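Local atomic coordinates of secreted effector protein SifA (Salmonella typhimurium, PDB entry 3CXB), a protein that promotes bacterial survival in host tissues and is required for endosomal tubulation and the formation of Salmonella-induced filaments in infected epithelial cells. Residues R64-F69 with V156-P161; H87-H90 with A94-I97; I148-S153 with S295-H300; Q200-Y205 with A301-D306. All coordinates share one frame; numbering follows the deposited sequence.

Contact 1: residues R64-F69 with V156-P161; sequences RLTEIF and VDYPLP
The ring of Tyr158 reaches helix 62-75 with its hydroxyl end. CA of Glu67 lies at the ring edge, near its plane, and OG1 of Thr66 meets it obliquely. One face of the ring carries CD of the next residue, Pro159, 3.3 Å above the plane and offset toward the rim. On the helix, the guanidinium of Arg64 has Ile68 CG1 over the centre of one face and the carboxylate carbon of Glu67 at its edge.

The bond across the contact runs from Tyr158 OH to Thr66 OG1, at 2.5 Å. The two side chains cross at about a right angle. A chi1 of 72° sets OG1 of Thr66 between its backbone N and carbonyl carbon, where it also bonds to the carbonyl oxygen of Glu63. The phenol therefore donates to a hydroxyl that the helix backbone already engages. Glu67 CG adds a van der Waals touch on the phenol oxygen at 3.4 Å.

Beyond CG, the extended chain of Glu67 carries its carboxylate past the tyrosine. There OE2 forms a salt bridge, 2.7 Å from Arg64 NH2, with OE2 only 12° out of the guanidinium plane. OE1 bonds to NE2 of His300 on helix 283-303, whose ring also meets that of Tyr158.

This is a buried polar junction between helix 62-75 and the start of strand 158-167. The tyrosine hydroxyl is satisfied inside the protein, and the relay to Glu63 fixes the rotation of Thr66. Arg64 and His300 probably help to stabilise the negative charge of Glu67.

Contact 2: residues H87-H90 with A94-I97; sequences HNPH and ATII
The side chains of His87 and Ile97 lie side by side and point the same way, from the same face of the sheet. CE1 of the imidazole meets CD1 of Ile97 at 4.0 Å, obliquely to the ring. Their backbones form an antiparallel hydrogen-bonded pair. His87 N donates to Ile97 O at 3.1 Å, and Ile97 N returns a bond to His87 O at 3.0 Å.

Pro89 and Thr95 cross obliquely. CG of the proline ring rests against the methyl CG2 of Thr95, 3.4 Å away. The proline also reaches back to Ile97, with its CD 4.1 Å from CD1 of that residue. Ile97 CD1 thus touches both the histidine and the proline.

Asn88 crosses Ile96 obliquely and turns its amide to the backbone. With chi1 at -55°, CG stands beside the backbone N, and ND2 bonds to Thr95 O at 2.9 Å. The bond is bent, with an N-H...O angle of 137°, and Thr95 O lies 28° out of the amide plane. The same ND2 also bonds to the carbonyl oxygen of Arg150.

The arrangement is the end of a beta hairpin, where strand 84-87 finishes and strand 96-101 begins. Strand 84-87 is outermost in the five-stranded antiparallel sheet. The side chains of Ile96 and Ile97 also touch strand 108-114, the next in the sheet, while Asn88 ties the turn to strand 145-153 of the three-stranded sheet.

Contact 3: residues I148-S153 with S295-H300; sequences IKRRYS and SDQVFH
OE1 of Gln297 is gripped by both terminal nitrogens of Arg150. The stronger bond comes from NH2, at 2.6 Å. The one from NH1 is weak, 3.3 Å long and poorly angled. The oxygen sits at the edge of the guanidinium, near its plane. The guanidinium and amide planes are 27° apart, so the two flat groups are only moderately tilted against each other. NH2 itself stands 21° from the carbonyl plane of the amide.

The two side chains cross at about a right angle. Gln297 leaves helix 283-303 with an extended chain beyond CG. Arg150 starts from strand 145-153 and bends at chi3, 95°, which swings the guanidinium end toward the glutamine oxygen.

The other half of the amide meets an apolar group. Ile148 and Gln297 come from opposite directions, and CD1 of Ile148 packs against NE2 at 3.3 Å. Ile148 is buried and also touches Ile137. The amide is thus held on one end by charge and bordered on the other by a methyl group. The oxygen, facing a positive group, is probably polarised.

Farther round the helix, Asp296 pairs with Lys209 and with the hydroxyl of Tyr205, both on helix 197-220. Ser295 and Val298 pack on helix 258-267. The helix thus has the sheet on one side and helices 197-220 and 258-267 on others. This is an alpha/beta packing arrangement: helix 283-303 packs against a face of the three-stranded antiparallel sheet, here over its outermost strand 145-153, and Pro161 of the next strand also touches Gln297.

Contact 4: residues Q200-Y205 with A301-D306; sequences QEKATY and AIFRID
Aliphatic-to-aromatic packing carries this contact. Lys202 lays its extended chain obliquely across the side chain of Phe303. CB of Lys202 lies 3.3 Å from CE2 of the ring, and its CD lies 3.7 Å from CD2. With chi1 at -177°, CG of the lysine is anti to its backbone N, and the methylenes run on along that side of the ring. Glu201 adds its CB at 4.2 Å from CZ. Ile302 CG2 sits over one face of the ring, offset toward the rim. Phe299 meets the same ring from the preceding turn.

Purely aliphatic packing is slighter. CE of Lys202 approaches CD1 of Ile305 at 4.3 Å.

No polar bond links the two segments. Gln200 NE2 donates to Thr204 OG1 on its own helix, at 2.8 Å. Arg304, the first residue past helix 283-303, has a positive phi and turns NH1 back to Ala301 O at 2.8 Å, in the guanidinium plane. Asp306 then caps helix 307-324 through the backbone N of Gln308. Tyr205 OH bonds to Asp296 of helix 283-303.

Glu201 closes the Trp-x-x-x-Glu signature known from this class of bacterial effectors. Its carboxylate leads away from Phe303 and makes a weak bond to the backbone of Ile258. Residues 200-205 and 301-306 are thus joined by apolar contact: the lysine lends its hydrocarbon stem and the glutamate its CB, while their charged ends take no part.

In the fold
Contacts 1 and 3 lie nearest the middle of the chain and share neighbouring strands, 145-153 and 158-167. Contacts 3 and 4 share helix 283-303, so this helix faces both the three-stranded sheet and helix 197-220. Contact 2 is the most peripheral, its centre about 18 Å from that of the chain; it and contact 4 do not touch. Chemistry follows place. The buried contact 1 rests on a hydroxyl pair, and contact 3, partly buried, on an arginine-amide bond. Contact 2 combines backbone pairing at a sheet margin with side-chain packing. Contact 4, also partly buried, joins helices by apolar packing.

Contact 1: residues R64-F69 with V156-P161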
loop_
_atom_site.group_PDB
_atom_site.type_symbol
_atom_site.label_atom_id
_atom_site.label_comp_id
_atom_site.label_asym_id
_atom_site.label_seq_id
_atom_site.Cartn_x
_atom_site.Cartn_y
_atom_site.Cartn_z
ATOM N N ARG A 64 6.698 -1.775 3.530
ATOM C CA ARG A 64 6.800 -3.109 4.135
ATOM C C ARG A 64 6.818 -2.988 5.667
ATOM O O ARG A 64 6.380 -3.896 6.391
ATOM C CB ARG A 64 8.055 -3.813 3.625
ATOM C CG ARG A 64 8.305 -5.195 4.203
ATOM C CD ARG A 64 7.141 -6.124 3.944
ATOM N NE ARG A 64 7.329 -7.422 4.595
ATOM C CZ ARG A 64 6.326 -8.214 4.965
ATOM N NH1 ARG A 64 6.576 -9.379 5.549
ATOM N NH2 ARG A 64 5.071 -7.828 4.754
ATOM N N LEU A 65 7.335 -1.862 6.154
ATOM C CA LEU A 65 7.363 -1.599 7.589
ATOM C C LEU A 65 5.931 -1.583 8.107
ATOM O O LEU A 65 5.608 -2.306 9.045
ATOM C CB LEU A 65 7.972 -0.231 7.899
ATOM C CG LEU A 65 8.813 -0.128 9.178
ATOM C CD1 LEU A 65 9.126 1.306 9.442
ATOM C CD2 LEU A 65 8.124 -0.726 10.348
ATOM N N THR A 66 5.075 -0.758 7.509
ATOM C CA THR A 66 3.690 -0.687 7.976
ATOM C C THR A 66 2.967 -2.022 7.878
ATOM O O THR A 66 2.201 -2.372 8.791
ATOM C CB THR A 66 2.861 0.361 7.216
ATOM O OG1 THR A 66 2.611 -0.110 5.885
ATOM C CG2 THR A 66 3.614 1.693 7.142
ATOM N N GLU A 67 3.213 -2.782 6.809
ATOM C CA GLU A 67 2.526 -4.064 6.684
ATOM C C GLU A 67 2.836 -4.954 7.863
ATOM O O GLU A 67 1.932 -5.493 8.513
ATOM C CB GLU A 67 2.941 -4.827 5.419
ATOM C CG GLU A 67 2.485 -4.258 4.095
ATOM C CD GLU A 67 3.059 -5.030 2.929
ATOM O OE1 GLU A 67 2.707 -4.705 1.770
ATOM O OE2 GLU A 67 3.870 -5.958 3.174
ATOM N N ILE A 68 4.124 -5.109 8.134
ATOM C CA ILE A 68 4.566 -6.000 9.190
ATOM C C ILE A 68 3.921 -5.663 10.497
ATOM O O ILE A 68 3.618 -6.547 11.315
ATOM C CB ILE A 68 6.088 -5.972 9.352
ATOM C CG1 ILE A 68 6.751 -6.355 8.019
ATOM C CG2 ILE A 68 6.504 -6.970 10.420
ATOM C CD1 ILE A 68 8.281 -6.175 7.994
ATOM N N PHE A 69 3.699 -4.372 10.687
ATOM C CA PHE A 69 3.077 -3.906 11.906
ATOM C C PHE A 69 1.702 -4.577 12.043
ATOM O O PHE A 69 1.398 -5.188 13.067
ATOM C CB PHE A 69 2.920 -2.388 11.861
ATOM C CG PHE A 69 2.292 -1.821 13.089
ATOM C CD1 PHE A 69 3.026 -1.702 14.267
ATOM C CD2 PHE A 69 0.961 -1.407 13.073
ATOM C CE1 PHE A 69 2.458 -1.174 15.416
ATOM C CE2 PHE A 69 0.380 -0.877 14.218
ATOM C CZ PHE A 69 1.140 -0.760 15.401
ATOM N N VAL A 156 -10.531 0.136 7.035
ATOM C CA VAL A 156 -9.628 -0.767 6.337
ATOM C C VAL A 156 -8.603 -1.328 7.334
ATOM O O VAL A 156 -7.842 -2.246 7.007
ATOM C CB VAL A 156 -8.868 -0.031 5.243
ATOM C CG1 VAL A 156 -9.776 0.275 4.092
ATOM C CG2 VAL A 156 -8.289 1.247 5.810
ATOM N N ASP A 157 -8.622 -0.784 8.554
ATOM C CA ASP A 157 -7.692 -1.149 9.627
ATOM C C ASP A 157 -6.272 -1.052 9.083
ATOM O O ASP A 157 -5.491 -2.002 9.110
ATOM C CB ASP A 157 -7.971 -2.546 10.138
ATOM C CG ASP A 157 -7.084 -2.914 11.287
ATOM O OD1 ASP A 157 -6.407 -2.017 11.838
ATOM O OD2 ASP A 157 -7.062 -4.101 11.649
ATOM N N TYR A 158 -5.949 0.133 8.590
ATOM C CA TYR A 158 -4.655 0.384 8.003
ATOM C C TYR A 158 -4.612 1.864 7.687
ATOM O O TYR A 158 -5.661 2.488 7.514
ATOM C CB TYR A 158 -4.548 -0.375 6.691
ATOM C CG TYR A 158 -3.135 -0.629 6.245
ATOM C CD1 TYR A 158 -2.401 -1.692 6.775
ATOM C CD2 TYR A 158 -2.541 0.159 5.263
ATOM C CE1 TYR A 158 -1.115 -1.974 6.334
ATOM C CE2 TYR A 158 -1.253 -0.113 4.808
ATOM C CZ TYR A 158 -0.542 -1.187 5.348
ATOM O OH TYR A 158 0.729 -1.496 4.892
ATOM N N PRO A 159 -3.414 2.464 7.611
ATOM C CA PRO A 159 -3.428 3.890 7.287
ATOM C C PRO A 159 -3.714 4.055 5.801
ATOM O O PRO A 159 -3.303 3.228 4.983
ATOM C CB PRO A 159 -2.031 4.349 7.688
ATOM C CG PRO A 159 -1.211 3.126 7.549
ATOM C CD PRO A 159 -2.086 2.041 8.079
ATOM N N LEU A 160 -4.448 5.103 5.449
ATOM C CA LEU A 160 -4.769 5.326 4.047
ATOM C C LEU A 160 -4.478 6.772 3.678
ATOM O O LEU A 160 -4.494 7.667 4.538
ATOM C CB LEU A 160 -6.247 4.977 3.766
ATOM C CG LEU A 160 -7.394 5.958 4.086
ATOM C CD1 LEU A 160 -7.166 6.616 5.456
ATOM C CD2 LEU A 160 -7.476 7.043 3.023
ATOM N N PRO A 161 -4.216 7.022 2.388
ATOM C CA PRO A 161 -3.911 8.351 1.855
ATOM C C PRO A 161 -4.853 9.444 2.380
ATOM O O PRO A 161 -5.963 9.588 1.881
ATOM C CB PRO A 161 -4.055 8.144 0.346
ATOM C CG PRO A 161 -3.670 6.738 0.173
ATOM C CD PRO A 161 -4.375 6.058 1.291
#

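Contact 2: residues H87-H90 with A94-I97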
loop_
_atom_site.group_PDB
_atom_site.type_symbol
_atom_site.label_atom_id
_atom_site.label_comp_id
_atom_site.label_asym_id
_atom_site.label_seq_id
_atom_site.Cartn_x
_atom_site.Cartn_y
_atom_site.Cartn_z
ATOM N N HIS A 87 -1.358 6.749 15.328
ATOM C CA HIS A 87 -1.939 8.090 15.352
ATOM C C HIS A 87 -0.963 9.104 14.765
ATOM O O HIS A 87 0.228 8.815 14.638
ATOM C CB HIS A 87 -2.200 8.491 16.798
ATOM C CG HIS A 87 -0.943 8.721 17.578
ATOM N ND1 HIS A 87 -0.313 9.948 17.628
ATOM C CD2 HIS A 87 -0.150 7.862 18.263
ATOM C CE1 HIS A 87 0.814 9.832 18.308
ATOM N NE2 HIS A 87 0.937 8.577 18.704
ATOM N N ASN A 88 -1.470 10.292 14.433
ATOM C CA ASN A 88 -0.642 11.379 13.913
ATOM C C ASN A 88 -0.445 12.338 15.070
ATOM O O ASN A 88 -1.411 12.905 15.576
ATOM C CB ASN A 88 -1.349 12.119 12.792
ATOM C CG ASN A 88 -1.784 11.206 11.699
ATOM O OD1 ASN A 88 -2.762 10.476 11.849
ATOM N ND2 ASN A 88 -1.051 11.215 10.587
ATOM N N PRO A 89 0.807 12.548 15.498
ATOM C CA PRO A 89 1.022 13.463 16.619
ATOM C C PRO A 89 0.284 14.785 16.444
ATOM O O PRO A 89 0.452 15.466 15.434
ATOM C CB PRO A 89 2.543 13.624 16.645
ATOM C CG PRO A 89 2.917 13.462 15.207
ATOM C CD PRO A 89 2.076 12.277 14.801
ATOM N N HIS A 90 -0.546 15.123 17.427
ATOM C CA HIS A 90 -1.315 16.359 17.404
ATOM C C HIS A 90 -1.911 16.569 16.018
ATOM O O HIS A 90 -1.880 17.671 15.471
ATOM C CB HIS A 90 -0.414 17.539 17.788
ATOM C CG HIS A 90 0.213 17.406 19.146
ATOM N ND1 HIS A 90 1.018 16.341 19.493
ATOM C CD2 HIS A 90 0.152 18.203 20.240
ATOM C CE1 HIS A 90 1.425 16.488 20.742
ATOM N NE2 HIS A 90 0.914 17.609 21.218
ATOM N N ALA A 94 1.698 15.480 8.487
ATOM C CA ALA A 94 3.035 15.287 7.938
ATOM C C ALA A 94 3.730 14.066 8.529
ATOM O O ALA A 94 4.630 13.498 7.913
ATOM C CB ALA A 94 3.885 16.533 8.175
ATOM N N THR A 95 3.311 13.661 9.718
ATOM C CA THR A 95 3.927 12.524 10.371
ATOM C C THR A 95 2.897 11.515 10.904
ATOM O O THR A 95 1.727 11.858 11.138
ATOM C CB THR A 95 4.845 13.026 11.517
ATOM O OG1 THR A 95 5.052 11.985 12.482
ATOM C CG2 THR A 95 4.218 14.223 12.199
ATOM N N ILE A 96 3.324 10.259 11.049
ATOM C CA ILE A 96 2.467 9.208 11.590
ATOM C C ILE A 96 3.321 8.222 12.382
ATOM O O ILE A 96 4.464 7.936 12.018
ATOM C CB ILE A 96 1.653 8.481 10.487
ATOM C CG1 ILE A 96 0.768 7.414 11.131
ATOM C CG2 ILE A 96 2.566 7.907 9.455
ATOM C CD1 ILE A 96 -0.347 6.937 10.256
ATOM N N ILE A 97 2.766 7.716 13.477
ATOM C CA ILE A 97 3.478 6.792 14.353
ATOM C C ILE A 97 2.680 5.522 14.594
ATOM O O ILE A 97 1.460 5.566 14.696
ATOM C CB ILE A 97 3.717 7.456 15.704
ATOM C CG1 ILE A 97 4.292 8.849 15.481
ATOM C CG2 ILE A 97 4.647 6.626 16.539
ATOM C CD1 ILE A 97 4.489 9.629 16.749
#

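Contact 3: residues I148-S153 with S295-H300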
loop_
_atom_site.group_PDB
_atom_site.type_symbol
_atom_site.label_atom_id
_atom_site.label_comp_id
_atom_site.label_asym_id
_atom_site.label_seq_id
_atom_site.Cartn_x
_atom_site.Cartn_y
_atom_site.Cartn_z
ATOM N N ILE A 148 2.416 11.771 -0.438
ATOM C CA ILE A 148 1.102 11.439 0.069
ATOM C C ILE A 148 1.200 11.196 1.551
ATOM O O ILE A 148 1.874 10.260 1.977
ATOM C CB ILE A 148 0.542 10.147 -0.565
ATOM C CG1 ILE A 148 0.348 10.323 -2.065
ATOM C CG2 ILE A 148 -0.798 9.797 0.062
ATOM C CD1 ILE A 148 -0.153 9.059 -2.736
ATOM N N LYS A 149 0.540 12.047 2.329
ATOM C CA LYS A 149 0.510 11.888 3.774
ATOM C C LYS A 149 -0.641 10.938 4.075
ATOM O O LYS A 149 -1.462 10.651 3.201
ATOM C CB LYS A 149 0.312 13.237 4.460
ATOM C CG LYS A 149 1.532 14.132 4.322
ATOM C CD LYS A 149 1.339 15.500 4.959
ATOM C CE LYS A 149 2.529 16.422 4.658
ATOM N NZ LYS A 149 2.344 17.815 5.168
ATOM N N ARG A 150 -0.696 10.421 5.296
ATOM C CA ARG A 150 -1.764 9.488 5.611
ATOM C C ARG A 150 -2.056 9.338 7.095
ATOM O O ARG A 150 -1.185 9.547 7.928
ATOM C CB ARG A 150 -1.422 8.128 5.011
ATOM C CG ARG A 150 -0.179 7.486 5.623
ATOM C CD ARG A 150 0.378 6.362 4.749
ATOM N NE ARG A 150 1.445 6.814 3.856
ATOM C CZ ARG A 150 1.528 6.484 2.570
ATOM N NH1 ARG A 150 2.535 6.931 1.830
ATOM N NH2 ARG A 150 0.593 5.717 2.021
ATOM N N ARG A 151 -3.299 8.975 7.410
ATOM C CA ARG A 151 -3.741 8.787 8.795
ATOM C C ARG A 151 -4.537 7.480 8.884
ATOM O O ARG A 151 -5.171 7.067 7.919
ATOM C CB ARG A 151 -4.590 9.981 9.243
ATOM C CG ARG A 151 -5.883 10.163 8.457
ATOM C CD ARG A 151 -6.686 11.384 8.935
ATOM N NE ARG A 151 -6.085 12.654 8.519
ATOM C CZ ARG A 151 -5.507 13.526 9.340
ATOM N NH1 ARG A 151 -4.997 14.648 8.855
ATOM N NH2 ARG A 151 -5.441 13.282 10.645
ATOM N N TYR A 152 -4.479 6.825 10.038
ATOM C CA TYR A 152 -5.156 5.552 10.250
ATOM C C TYR A 152 -6.636 5.543 9.900
ATOM O O TYR A 152 -7.372 6.449 10.279
ATOM C CB TYR A 152 -4.994 5.138 11.704
ATOM C CG TYR A 152 -5.695 3.855 12.060
ATOM C CD1 TYR A 152 -5.152 2.623 11.708
ATOM C CD2 TYR A 152 -6.896 3.872 12.754
ATOM C CE1 TYR A 152 -5.779 1.434 12.041
ATOM C CE2 TYR A 152 -7.540 2.688 13.088
ATOM C CZ TYR A 152 -6.973 1.468 12.731
ATOM O OH TYR A 152 -7.597 0.294 13.082
ATOM N N SER A 153 -7.072 4.513 9.186
ATOM C CA SER A 153 -8.476 4.374 8.811
ATOM C C SER A 153 -8.944 3.006 9.290
ATOM O O SER A 153 -8.558 1.988 8.719
ATOM C CB SER A 153 -8.623 4.465 7.301
ATOM O OG SER A 153 -9.961 4.250 6.908
ATOM N N SER A 295 -4.654 5.673 -6.022
ATOM C CA SER A 295 -5.513 4.519 -6.123
ATOM C C SER A 295 -4.761 3.279 -5.666
ATOM O O SER A 295 -5.239 2.567 -4.787
ATOM C CB SER A 295 -6.019 4.366 -7.554
ATOM O OG SER A 295 -6.813 5.488 -7.916
ATOM N N ASP A 296 -3.587 3.025 -6.237
ATOM C CA ASP A 296 -2.797 1.861 -5.840
ATOM C C ASP A 296 -2.707 1.741 -4.320
ATOM O O ASP A 296 -3.027 0.696 -3.743
ATOM C CB ASP A 296 -1.373 1.946 -6.415
ATOM C CG ASP A 296 -1.281 1.449 -7.856
ATOM O OD1 ASP A 296 -0.159 1.344 -8.400
ATOM O OD2 ASP A 296 -2.337 1.164 -8.449
ATOM N N GLN A 297 -2.277 2.815 -3.673
ATOM C CA GLN A 297 -2.133 2.803 -2.223
ATOM C C GLN A 297 -3.456 2.585 -1.488
ATOM O O GLN A 297 -3.509 1.868 -0.478
ATOM C CB GLN A 297 -1.470 4.098 -1.756
ATOM C CG GLN A 297 0.020 4.188 -2.074
ATOM C CD GLN A 297 0.640 5.534 -1.687
ATOM O OE1 GLN A 297 0.509 5.997 -0.550
ATOM N NE2 GLN A 297 1.327 6.159 -2.635
ATOM N N VAL A 298 -4.520 3.211 -1.984
ATOM C CA VAL A 298 -5.831 3.046 -1.369
ATOM C C VAL A 298 -6.170 1.569 -1.478
ATOM O O VAL A 298 -6.561 0.912 -0.501
ATOM C CB VAL A 298 -6.931 3.841 -2.114
ATOM C CG1 VAL A 298 -8.273 3.421 -1.581
ATOM C CG2 VAL A 298 -6.751 5.351 -1.912
ATOM N N PHE A 299 -5.998 1.060 -2.689
ATOM C CA PHE A 299 -6.268 -0.325 -2.984
ATOM C C PHE A 299 -5.434 -1.211 -2.068
ATOM O O PHE A 299 -5.958 -2.157 -1.459
ATOM C CB PHE A 299 -5.946 -0.610 -4.451
ATOM C CG PHE A 299 -6.143 -2.043 -4.843
ATOM C CD1 PHE A 299 -5.299 -3.036 -4.351
ATOM C CD2 PHE A 299 -7.189 -2.406 -5.688
ATOM C CE1 PHE A 299 -5.493 -4.370 -4.692
ATOM C CE2 PHE A 299 -7.399 -3.737 -6.042
ATOM C CZ PHE A 299 -6.551 -4.726 -5.543
ATOM N N HIS A 300 -4.140 -0.903 -1.963
ATOM C CA HIS A 300 -3.257 -1.705 -1.111
ATOM C C HIS A 300 -3.673 -1.627 0.339
ATOM O O HIS A 300 -3.482 -2.577 1.094
ATOM C CB HIS A 300 -1.789 -1.271 -1.236
ATOM C CG HIS A 300 -0.893 -1.889 -0.208
ATOM N ND1 HIS A 300 -0.689 -1.323 1.031
ATOM C CD2 HIS A 300 -0.181 -3.044 -0.218
ATOM C CE1 HIS A 300 0.110 -2.101 1.743
ATOM N NE2 HIS A 300 0.433 -3.152 1.008
#

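Contact 4: residues Q200-Y205 with A301-D306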
loop_
_atom_site.group_PDB
_atom_site.type_symbol
_atom_site.label_atom_id
_atom_site.label_comp_id
_atom_site.label_asym_id
_atom_site.label_seq_id
_atom_site.Cartn_x
_atom_site.Cartn_y
_atom_site.Cartn_z
ATOM N N GLN A 200 -15.643 -7.079 -6.225
ATOM C CA GLN A 200 -15.697 -6.499 -7.558
ATOM C C GLN A 200 -14.407 -5.754 -7.859
ATOM O O GLN A 200 -13.659 -6.126 -8.764
ATOM C CB GLN A 200 -16.885 -5.534 -7.660
ATOM C CG GLN A 200 -17.079 -4.921 -9.043
ATOM C CD GLN A 200 -17.327 -5.966 -10.130
ATOM O OE1 GLN A 200 -18.269 -6.755 -10.047
ATOM N NE2 GLN A 200 -16.478 -5.971 -11.153
ATOM N N GLU A 201 -14.162 -4.703 -7.082
ATOM C CA GLU A 201 -12.981 -3.857 -7.228
ATOM C C GLU A 201 -11.717 -4.704 -7.291
ATOM O O GLU A 201 -10.847 -4.479 -8.125
ATOM C CB GLU A 201 -12.916 -2.878 -6.050
ATOM C CG GLU A 201 -11.867 -1.785 -6.154
ATOM C CD GLU A 201 -12.058 -0.892 -7.360
ATOM O OE1 GLU A 201 -13.209 -0.476 -7.609
ATOM O OE2 GLU A 201 -11.055 -0.599 -8.055
ATOM N N LYS A 202 -11.627 -5.695 -6.419
ATOM C CA LYS A 202 -10.465 -6.552 -6.396
ATOM C C LYS A 202 -10.202 -7.207 -7.749
ATOM O O LYS A 202 -9.067 -7.231 -8.210
ATOM C CB LYS A 202 -10.624 -7.618 -5.314
ATOM C CG LYS A 202 -9.416 -8.531 -5.145
ATOM C CD LYS A 202 -9.609 -9.441 -3.948
ATOM C CE LYS A 202 -8.454 -10.417 -3.760
ATOM N NZ LYS A 202 -8.711 -11.309 -2.586
ATOM N N ALA A 203 -11.231 -7.734 -8.397
ATOM C CA ALA A 203 -11.019 -8.377 -9.688
ATOM C C ALA A 203 -10.793 -7.345 -10.779
ATOM O O ALA A 203 -9.811 -7.415 -11.513
ATOM C CB ALA A 203 -12.205 -9.264 -10.046
ATOM N N THR A 204 -11.694 -6.374 -10.869
ATOM C CA THR A 204 -11.610 -5.325 -11.882
ATOM C C THR A 204 -10.256 -4.640 -11.918
ATOM O O THR A 204 -9.571 -4.626 -12.943
ATOM C CB THR A 204 -12.672 -4.236 -11.638
ATOM O OG1 THR A 204 -13.975 -4.807 -11.789
ATOM C CG2 THR A 204 -12.509 -3.080 -12.635
ATOM N N TYR A 205 -9.892 -4.059 -10.783
ATOM C CA TYR A 205 -8.639 -3.330 -10.629
ATOM C C TYR A 205 -7.430 -4.187 -10.992
ATOM O O TYR A 205 -6.641 -3.834 -11.863
ATOM C CB TYR A 205 -8.529 -2.827 -9.181
ATOM C CG TYR A 205 -7.546 -1.696 -8.970
ATOM C CD1 TYR A 205 -6.171 -1.939 -8.882
ATOM C CD2 TYR A 205 -7.992 -0.372 -8.852
ATOM C CE1 TYR A 205 -5.271 -0.892 -8.679
ATOM C CE2 TYR A 205 -7.103 0.675 -8.649
ATOM C CZ TYR A 205 -5.748 0.407 -8.560
ATOM O OH TYR A 205 -4.871 1.433 -8.313
ATOM N N ALA A 301 -4.235 -0.484 0.719
ATOM C CA ALA A 301 -4.701 -0.264 2.079
ATOM C C ALA A 301 -5.851 -1.226 2.364
ATOM O O ALA A 301 -5.957 -1.796 3.459
ATOM C CB ALA A 301 -5.169 1.166 2.220
ATOM N N ILE A 302 -6.696 -1.430 1.355
ATOM C CA ILE A 302 -7.861 -2.303 1.510
ATOM C C ILE A 302 -7.569 -3.786 1.398
ATOM O O ILE A 302 -7.830 -4.542 2.328
ATOM C CB ILE A 302 -8.966 -1.956 0.478
ATOM C CG1 ILE A 302 -9.494 -0.548 0.746
ATOM C CG2 ILE A 302 -10.104 -2.980 0.550
ATOM C CD1 ILE A 302 -10.227 0.014 -0.426
ATOM N N PHE A 303 -7.017 -4.202 0.268
ATOM C CA PHE A 303 -6.747 -5.618 0.058
ATOM C C PHE A 303 -5.403 -6.105 0.569
ATOM O O PHE A 303 -5.152 -7.319 0.609
ATOM C CB PHE A 303 -6.881 -5.960 -1.434
ATOM C CG PHE A 303 -8.152 -5.453 -2.054
ATOM C CD1 PHE A 303 -8.251 -4.129 -2.465
ATOM C CD2 PHE A 303 -9.277 -6.268 -2.133
ATOM C CE1 PHE A 303 -9.439 -3.622 -2.946
ATOM C CE2 PHE A 303 -10.470 -5.770 -2.615
ATOM C CZ PHE A 303 -10.555 -4.440 -3.015
ATOM N N ARG A 304 -4.547 -5.168 0.970
ATOM C CA ARG A 304 -3.215 -5.507 1.461
ATOM C C ARG A 304 -2.485 -6.330 0.408
ATOM O O ARG A 304 -1.915 -7.389 0.693
ATOM C CB ARG A 304 -3.282 -6.297 2.762
ATOM C CG ARG A 304 -2.109 -6.005 3.675
ATOM C CD ARG A 304 -1.955 -4.477 3.935
ATOM N NE ARG A 304 -3.219 -3.817 4.282
ATOM C CZ ARG A 304 -3.902 -4.029 5.406
ATOM N NH1 ARG A 304 -5.044 -3.398 5.617
ATOM N NH2 ARG A 304 -3.438 -4.848 6.336
ATOM N N ILE A 305 -2.540 -5.818 -0.817
ATOM C CA ILE A 305 -1.908 -6.408 -1.983
ATOM C C ILE A 305 -1.277 -5.250 -2.719
ATOM O O ILE A 305 -1.848 -4.160 -2.790
ATOM C CB ILE A 305 -2.935 -7.039 -2.929
ATOM C CG1 ILE A 305 -3.551 -8.269 -2.278
ATOM C CG2 ILE A 305 -2.273 -7.381 -4.278
ATOM C CD1 ILE A 305 -4.390 -9.071 -3.238
ATOM N N ASP A 306 -0.104 -5.469 -3.278
ATOM C CA ASP A 306 0.550 -4.393 -3.996
ATOM C C ASP A 306 0.158 -4.527 -5.469
ATOM O O ASP A 306 0.625 -5.419 -6.179
ATOM C CB ASP A 306 2.071 -4.497 -3.795
ATOM C CG ASP A 306 2.840 -3.357 -4.443
ATOM O OD1 ASP A 306 4.080 -3.321 -4.268
ATOM O OD2 ASP A 306 2.220 -2.502 -5.125
#